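Local coordinates for protein methyltransferase (Pyrococcus horikoshii, PDB 1IXK) that probably transfers methyl groups from S-adenosyl-L-methionine to cytidine in RNA, as a member of the RsmB/NOP family of class I-like methyltransferases, at residues A[126-131]-A[153-158]. Residues are numbered along the deposited sequence; the frame is centred on the assembly and turned at random.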
loop_
_atom_site.group_PDB
_atom_site.type_symbol
_atom_site.label_atom_id
_atom_site.label_comp_id
_atom_site.label_asym_id
_atom_site.label_seq_id
_atom_site.Cartn_x
_atom_site.Cartn_y
_atom_site.Cartn_z
ATOM N N ALA A 126 5.553 6.789 5.288
ATOM C CA ALA A 126 4.755 7.415 4.235
ATOM C C ALA A 126 4.988 8.917 4.156
ATOM O O ALA A 126 5.306 9.562 5.156
ATOM C CB ALA A 126 3.274 7.141 4.468
ATOM N N ALA A 127 4.829 9.469 2.958
ATOM C CA ALA A 127 4.987 10.903 2.758
ATOM C C ALA A 127 3.735 11.582 3.306
ATOM O O ALA A 127 3.790 12.697 3.826
ATOM C CB ALA A 127 5.144 11.214 1.276
ATOM N N ALA A 128 2.606 10.894 3.186
ATOM C CA ALA A 128 1.333 11.412 3.671
ATOM C C ALA A 128 0.678 10.390 4.595
ATOM O O ALA A 128 -0.261 9.697 4.207
ATOM C CB ALA A 128 0.419 11.724 2.497
ATOM N N PRO A 129 1.175 10.280 5.837
ATOM C CA PRO A 129 0.631 9.335 6.819
ATOM C C PRO A 129 -0.859 9.580 7.016
ATOM O O PRO A 129 -1.317 10.723 6.957
ATOM C CB PRO A 129 1.421 9.652 8.089
ATOM C CG PRO A 129 2.697 10.238 7.572
ATOM C CD PRO A 129 2.249 11.097 6.429
ATOM N N GLY A 130 -1.614 8.512 7.253
ATOM C CA GLY A 130 -3.044 8.668 7.459
ATOM C C GLY A 130 -3.791 7.366 7.689
ATOM O O GLY A 130 -3.775 6.814 8.787
ATOM N N GLY A 131 -4.451 6.883 6.641
ATOM C CA GLY A 131 -5.216 5.656 6.734
ATOM C C GLY A 131 -4.431 4.435 7.169
ATOM O O GLY A 131 -4.886 3.682 8.024
ATOM N N GLU A 153 2.416 20.570 7.215
ATOM C CA GLU A 153 1.776 20.806 8.507
ATOM C C GLU A 153 0.250 20.783 8.470
ATOM O O GLU A 153 -0.386 20.261 9.388
ATOM C CB GLU A 153 2.232 22.137 9.105
ATOM C CG GLU A 153 1.801 22.313 10.565
ATOM C CD GLU A 153 2.547 21.372 11.503
ATOM O OE1 GLU A 153 3.773 21.542 11.653
ATOM O OE2 GLU A 153 1.914 20.459 12.086
ATOM N N ASN A 154 -0.340 21.355 7.423
ATOM C CA ASN A 154 -1.793 21.380 7.309
ATOM C C ASN A 154 -2.350 19.967 7.241
ATOM O O ASN A 154 -3.347 19.649 7.885
ATOM C CB ASN A 154 -2.225 22.157 6.064
ATOM C CG ASN A 154 -1.811 23.612 6.115
ATOM O OD1 ASN A 154 -2.070 24.308 7.096
ATOM N ND2 ASN A 154 -1.168 24.082 5.051
ATOM N N ARG A 155 -1.696 19.123 6.456
ATOM C CA ARG A 155 -2.120 17.741 6.305
ATOM C C ARG A 155 -1.906 17.000 7.621
ATOM O O ARG A 155 -2.740 16.190 8.034
ATOM C CB ARG A 155 -1.318 17.078 5.184
ATOM C CG ARG A 155 -1.811 15.703 4.775
ATOM C CD ARG A 155 -1.221 15.321 3.426
ATOM N NE ARG A 155 0.238 15.371 3.436
ATOM C CZ ARG A 155 0.994 15.275 2.349
ATOM N NH1 ARG A 155 0.426 15.123 1.161
ATOM N NH2 ARG A 155 2.316 15.328 2.447
ATOM N N LEU A 156 -0.790 17.292 8.281
ATOM C CA LEU A 156 -0.473 16.657 9.554
ATOM C C LEU A 156 -1.552 17.016 10.573
ATOM O O LEU A 156 -1.969 16.177 11.370
ATOM C CB LEU A 156 0.908 17.112 10.042
ATOM C CG LEU A 156 1.516 16.369 11.235
ATOM C CD1 LEU A 156 3.012 16.675 11.321
ATOM C CD2 LEU A 156 0.801 16.775 12.523
ATOM N N ARG A 157 -2.005 18.266 10.543
ATOM C CA ARG A 157 -3.051 18.713 11.456
ATOM C C ARG A 157 -4.345 17.956 11.189
ATOM O O ARG A 157 -5.054 17.572 12.118
ATOM C CB ARG A 157 -3.294 20.213 11.290
ATOM C CG ARG A 157 -2.213 21.074 11.897
ATOM C CD ARG A 157 -2.320 22.506 11.407
ATOM N NE ARG A 157 -1.355 23.377 12.069
ATOM C CZ ARG A 157 -0.891 24.503 11.540
ATOM N NH1 ARG A 157 -1.304 24.885 10.339
ATOM N NH2 ARG A 157 -0.020 25.248 12.212
ATOM N N GLU A 158 -4.647 17.756 9.912
ATOM C CA GLU A 158 -5.847 17.044 9.497
ATOM C C GLU A 158 -5.787 15.607 9.999
ATOM O O GLU A 158 -6.763 15.084 10.540
ATOM C CB GLU A 158 -5.950 17.057 7.969
ATOM C CG GLU A 158 -6.945 16.069 7.379
ATOM C CD GLU A 158 -6.894 16.030 5.857
ATOM O OE1 GLU A 158 -5.797 15.809 5.299
ATOM O OE2 GLU A 158 -7.951 16.217 5.216
#
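A128, in the loop that follows strand 121-124, faces R155 in the first turn of helix 153-166 across a CA to CA distance of 7.7 Å, and a single long side chain bridges this gap. R155 sends its CB toward the loop. Its chi1 of -171° places CG opposite the backbone N, the aliphatic chain runs away from its helix, and a bend at chi3 (56°) turns the guanidinium to lie flat against A128. The methyl group of A128 sits over the centre of one guanidinium face, 3.5 Å above the plane, in van der Waals packing on a planar cation; its CB is 3.6 Å from CZ and 3.7 Å from NH1 of R155. The carbonyl O of A127 approaches NH2 of R155 obliquely at 3.3 Å, but the angle is too poor for a hydrogen bond. The polar end of R155 is held instead by D150, whose OD1 forms a salt bridge with NH2 and so helps fix the position of the guanidinium beside the loop. A second link between loop and helix runs through T159, whose single hydroxyl proton is shared between hydrogen bonds from OG1 to P129 O and R155 O. The contact lies at the surface and buries just 115 Å² in total. Segment 126-131, whose loop ends at G130, the N-cap of helix 131-139, holds the glycine-containing loop after the first strand of the Rossmann-like methyltransferase fold, and with K132, D150 and D194 it makes up the predicted S-adenosyl-L-methionine site; R155 thus packs at the border of the probable cofactor site.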